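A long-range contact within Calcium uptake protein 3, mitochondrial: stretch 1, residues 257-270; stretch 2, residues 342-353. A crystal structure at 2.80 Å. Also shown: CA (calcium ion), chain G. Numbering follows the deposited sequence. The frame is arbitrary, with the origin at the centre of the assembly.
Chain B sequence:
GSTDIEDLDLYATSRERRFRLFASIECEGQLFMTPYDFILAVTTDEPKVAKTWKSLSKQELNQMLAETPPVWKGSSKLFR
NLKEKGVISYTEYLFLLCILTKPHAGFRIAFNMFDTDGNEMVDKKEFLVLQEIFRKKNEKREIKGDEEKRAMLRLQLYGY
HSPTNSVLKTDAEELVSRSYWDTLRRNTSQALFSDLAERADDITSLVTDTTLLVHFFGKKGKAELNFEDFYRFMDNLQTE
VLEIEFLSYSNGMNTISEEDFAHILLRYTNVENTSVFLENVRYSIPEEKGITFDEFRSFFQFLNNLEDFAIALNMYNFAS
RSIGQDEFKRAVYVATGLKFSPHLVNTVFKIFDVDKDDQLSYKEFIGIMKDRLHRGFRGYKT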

# COMPACT_ATOMS: atom_id res chain seq x y z
N SER B 257 -2.39 -22.24 20.01
CA SER B 257 -1.52 -23.14 19.26
C SER B 257 -1.16 -22.51 17.92
O SER B 257 -1.89 -21.69 17.37
CB SER B 257 -2.17 -24.50 19.06
OG SER B 257 -3.22 -24.44 18.13
N GLU B 258 0.00 -22.92 17.39
CA GLU B 258 0.41 -22.48 16.06
C GLU B 258 -0.45 -23.09 14.96
O GLU B 258 -0.59 -22.51 13.88
CB GLU B 258 1.89 -22.82 15.84
CG GLU B 258 2.80 -22.03 16.75
CD GLU B 258 3.22 -22.75 18.00
OE1 GLU B 258 2.44 -23.58 18.52
OE2 GLU B 258 4.35 -22.48 18.48
N GLU B 259 -1.08 -24.23 15.22
CA GLU B 259 -2.01 -24.72 14.23
C GLU B 259 -3.21 -23.78 14.12
O GLU B 259 -3.61 -23.41 13.01
CB GLU B 259 -2.42 -26.16 14.59
CG GLU B 259 -3.04 -26.98 13.47
CD GLU B 259 -3.61 -28.30 13.95
OE1 GLU B 259 -3.55 -28.58 15.17
OE2 GLU B 259 -4.10 -29.09 13.10
N ASP B 260 -3.73 -23.30 15.28
CA ASP B 260 -4.79 -22.28 15.27
C ASP B 260 -4.29 -20.94 14.75
O ASP B 260 -5.02 -20.23 14.03
CB ASP B 260 -5.37 -22.10 16.68
CG ASP B 260 -6.03 -23.35 17.23
OD1 ASP B 260 -6.82 -23.99 16.49
OD2 ASP B 260 -5.79 -23.68 18.42
N PHE B 261 -3.06 -20.55 15.08
CA PHE B 261 -2.48 -19.35 14.48
C PHE B 261 -2.59 -19.41 12.96
O PHE B 261 -3.26 -18.58 12.34
CB PHE B 261 -1.01 -19.22 14.89
CG PHE B 261 -0.41 -17.91 14.50
CD1 PHE B 261 -1.10 -16.73 14.72
CD2 PHE B 261 0.81 -17.85 13.84
CE1 PHE B 261 -0.56 -15.50 14.35
CE2 PHE B 261 1.35 -16.63 13.46
CZ PHE B 261 0.66 -15.45 13.71
N ALA B 262 -1.98 -20.44 12.36
CA ALA B 262 -2.00 -20.57 10.91
C ALA B 262 -3.43 -20.63 10.39
O ALA B 262 -3.75 -20.01 9.36
CB ALA B 262 -1.22 -21.83 10.51
N HIS B 263 -4.30 -21.32 11.11
CA HIS B 263 -5.69 -21.44 10.67
C HIS B 263 -6.34 -20.07 10.56
O HIS B 263 -7.04 -19.80 9.58
CB HIS B 263 -6.47 -22.35 11.63
CG HIS B 263 -7.96 -22.19 11.56
ND1 HIS B 263 -8.71 -22.53 10.45
CD2 HIS B 263 -8.84 -21.72 12.48
CE1 HIS B 263 -9.98 -22.28 10.69
NE2 HIS B 263 -10.09 -21.79 11.91
N ILE B 264 -6.13 -19.20 11.56
CA ILE B 264 -6.60 -17.82 11.48
C ILE B 264 -5.95 -17.09 10.31
O ILE B 264 -6.60 -16.33 9.58
CB ILE B 264 -6.33 -17.07 12.80
CG1 ILE B 264 -7.13 -17.67 13.96
CG2 ILE B 264 -6.67 -15.61 12.64
CD1 ILE B 264 -6.70 -17.13 15.31
N LEU B 265 -4.65 -17.32 10.11
CA LEU B 265 -3.90 -16.68 9.03
C LEU B 265 -4.50 -16.96 7.66
O LEU B 265 -4.42 -16.11 6.77
CB LEU B 265 -2.45 -17.13 9.04
CG LEU B 265 -1.62 -16.51 10.14
CD1 LEU B 265 -0.15 -16.84 9.96
CD2 LEU B 265 -1.90 -15.06 10.05
N LEU B 266 -5.06 -18.15 7.45
CA LEU B 266 -5.53 -18.46 6.11
C LEU B 266 -6.69 -17.58 5.67
O LEU B 266 -6.99 -17.54 4.46
CB LEU B 266 -5.92 -19.93 5.98
CG LEU B 266 -4.74 -20.74 5.42
CD1 LEU B 266 -3.41 -20.46 6.14
CD2 LEU B 266 -5.05 -22.23 5.36
N ARG B 267 -7.35 -16.87 6.58
CA ARG B 267 -8.31 -15.90 6.08
C ARG B 267 -7.62 -14.74 5.35
O ARG B 267 -8.19 -14.19 4.40
CB ARG B 267 -9.14 -15.39 7.28
N TYR B 268 -6.33 -14.52 5.59
CA TYR B 268 -5.65 -13.38 5.01
C TYR B 268 -4.82 -13.78 3.81
O TYR B 268 -4.07 -12.96 3.26
CB TYR B 268 -4.76 -12.68 6.04
CG TYR B 268 -5.49 -12.22 7.29
CD1 TYR B 268 -6.07 -13.15 8.16
CD2 TYR B 268 -5.62 -10.87 7.60
CE1 TYR B 268 -6.74 -12.75 9.29
CE2 TYR B 268 -6.28 -10.45 8.74
CZ TYR B 268 -6.83 -11.39 9.57
OH TYR B 268 -7.48 -10.99 10.70
N THR B 269 -4.92 -15.04 3.39
CA THR B 269 -4.05 -15.58 2.37
C THR B 269 -4.88 -16.03 1.18
O THR B 269 -6.07 -16.34 1.30
CB THR B 269 -3.24 -16.77 2.88
OG1 THR B 269 -4.15 -17.78 3.34
CG2 THR B 269 -2.37 -16.35 4.03
N ASN B 270 -4.22 -16.06 0.03
CA ASN B 270 -4.70 -16.71 -1.18
C ASN B 270 -4.19 -18.15 -1.25
O ASN B 270 -3.62 -18.57 -2.26
CB ASN B 270 -4.28 -15.90 -2.40
CG ASN B 270 -4.99 -14.55 -2.48
OD1 ASN B 270 -6.20 -14.45 -2.24
ND2 ASN B 270 -4.24 -13.50 -2.81
N PRO B 342 11.60 -13.81 18.37
CA PRO B 342 12.18 -14.85 17.51
C PRO B 342 11.29 -16.06 17.41
O PRO B 342 11.34 -16.80 16.43
CB PRO B 342 13.51 -15.19 18.20
CG PRO B 342 13.83 -13.95 18.97
CD PRO B 342 12.50 -13.47 19.48
N HIS B 343 10.47 -16.30 18.43
CA HIS B 343 9.50 -17.37 18.31
C HIS B 343 8.49 -17.05 17.21
O HIS B 343 8.18 -17.91 16.37
CB HIS B 343 8.79 -17.62 19.63
CG HIS B 343 7.80 -18.73 19.53
ND1 HIS B 343 6.45 -18.55 19.69
CD2 HIS B 343 7.98 -20.04 19.23
CE1 HIS B 343 5.83 -19.70 19.52
NE2 HIS B 343 6.73 -20.62 19.23
N LEU B 344 7.95 -15.83 17.20
CA LEU B 344 6.98 -15.46 16.17
C LEU B 344 7.60 -15.56 14.78
O LEU B 344 7.01 -16.16 13.87
CB LEU B 344 6.46 -14.04 16.41
CG LEU B 344 5.43 -13.49 15.40
CD1 LEU B 344 4.17 -14.33 15.43
CD2 LEU B 344 5.09 -12.04 15.69
N VAL B 345 8.81 -15.03 14.62
CA VAL B 345 9.46 -15.09 13.32
C VAL B 345 9.67 -16.53 12.91
O VAL B 345 9.35 -16.93 11.78
CB VAL B 345 10.78 -14.31 13.34
CG1 VAL B 345 11.55 -14.56 12.08
CG2 VAL B 345 10.51 -12.82 13.46
N ASN B 346 10.18 -17.34 13.82
CA ASN B 346 10.43 -18.75 13.52
C ASN B 346 9.14 -19.46 13.14
O ASN B 346 9.11 -20.29 12.22
CB ASN B 346 11.11 -19.40 14.72
CG ASN B 346 11.56 -20.82 14.45
OD1 ASN B 346 11.15 -21.47 13.49
ND2 ASN B 346 12.49 -21.28 15.27
N THR B 347 8.05 -19.10 13.81
CA THR B 347 6.78 -19.73 13.51
C THR B 347 6.29 -19.34 12.13
O THR B 347 5.86 -20.19 11.35
CB THR B 347 5.77 -19.38 14.60
OG1 THR B 347 6.27 -19.85 15.86
CG2 THR B 347 4.45 -20.07 14.30
N VAL B 348 6.34 -18.04 11.80
CA VAL B 348 5.97 -17.59 10.46
C VAL B 348 6.78 -18.33 9.41
O VAL B 348 6.25 -18.77 8.39
CB VAL B 348 6.14 -16.06 10.32
CG1 VAL B 348 5.95 -15.66 8.89
CG2 VAL B 348 5.15 -15.32 11.18
N PHE B 349 8.09 -18.50 9.65
CA PHE B 349 8.91 -19.19 8.66
C PHE B 349 8.46 -20.65 8.49
O PHE B 349 8.30 -21.13 7.37
CB PHE B 349 10.39 -19.09 9.01
CG PHE B 349 11.04 -17.86 8.44
CD1 PHE B 349 10.49 -16.60 8.69
CD2 PHE B 349 12.14 -17.95 7.60
CE1 PHE B 349 11.06 -15.45 8.16
CE2 PHE B 349 12.72 -16.81 7.06
CZ PHE B 349 12.17 -15.56 7.34
N LYS B 350 8.23 -21.35 9.60
CA LYS B 350 7.80 -22.74 9.47
C LYS B 350 6.41 -22.86 8.85
O LYS B 350 6.08 -23.87 8.23
CB LYS B 350 7.84 -23.44 10.83
CG LYS B 350 9.00 -24.44 11.03
CD LYS B 350 10.40 -23.83 10.93
CE LYS B 350 11.48 -24.84 11.33
NZ LYS B 350 11.25 -26.22 10.78
N ILE B 351 5.57 -21.84 9.00
CA ILE B 351 4.26 -21.86 8.35
C ILE B 351 4.39 -21.66 6.84
O ILE B 351 3.86 -22.44 6.05
CB ILE B 351 3.33 -20.83 9.00
CG1 ILE B 351 3.02 -21.22 10.44
CG2 ILE B 351 2.03 -20.69 8.24
CD1 ILE B 351 2.32 -20.13 11.20
N PHE B 352 5.15 -20.64 6.42
CA PHE B 352 5.17 -20.22 5.01
C PHE B 352 6.36 -20.72 4.18
O PHE B 352 6.29 -20.63 2.95
CB PHE B 352 5.15 -18.69 4.89
CG PHE B 352 3.94 -18.05 5.48
CD1 PHE B 352 2.80 -17.87 4.71
CD2 PHE B 352 3.94 -17.62 6.79
CE1 PHE B 352 1.67 -17.26 5.25
CE2 PHE B 352 2.82 -17.02 7.34
CZ PHE B 352 1.68 -16.83 6.56
N ASP B 353 7.45 -21.16 4.80
CA ASP B 353 8.62 -21.53 4.02
C ASP B 353 8.39 -22.97 3.55
O ASP B 353 8.59 -23.93 4.29
CB ASP B 353 9.89 -21.37 4.85
CG ASP B 353 11.07 -22.18 4.35
OD1 ASP B 353 11.23 -22.35 3.12
OD2 ASP B 353 11.82 -22.67 5.21
CA CA G . 12.02 -20.64 1.60

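At the centre of this contact lies Ile 351, whose CD1 touches three residues of the first helix: Phe 261 at CD2 (3.8 Å), Ala 262 at CB (4.0 Å) and Leu 265 at CD1 (4.3 Å). These residues fall on one face of helix 258-265, and a branched aliphatic chain fills the space between them without leaving a polar atom unpaired. Ala 262 suits the point where the backbones come near, its CA 6.9 Å from the CA of Ile 351, because a lone methyl occupies little room. The helix axes themselves cross at 66°, 11.0 Å apart at closest approach.

From this centre the apolar surface spreads two ways. The Phe 261 ring reaches Leu 344, CZ to CD1 at 4.1 Å, while Leu 265 CD1 lies 3.9 Å from Phe 352 CZ. Beyond it, Thr 269 CG2 meets the edge of the Phe 352 ring, 4.3 Å from CE1.

Thr 347 marks the transition to polar chemistry. Its OG1 donates to His 343 O within its own helix (2.8 Å), leaving CG2 to pack 3.5 Å from Glu 258 CG. The carboxylate of Glu 258 continues to the border, where His 343 NE2 donates to OE2 at 3.1 Å; the 124° angle at the hydrogen makes this bond weak.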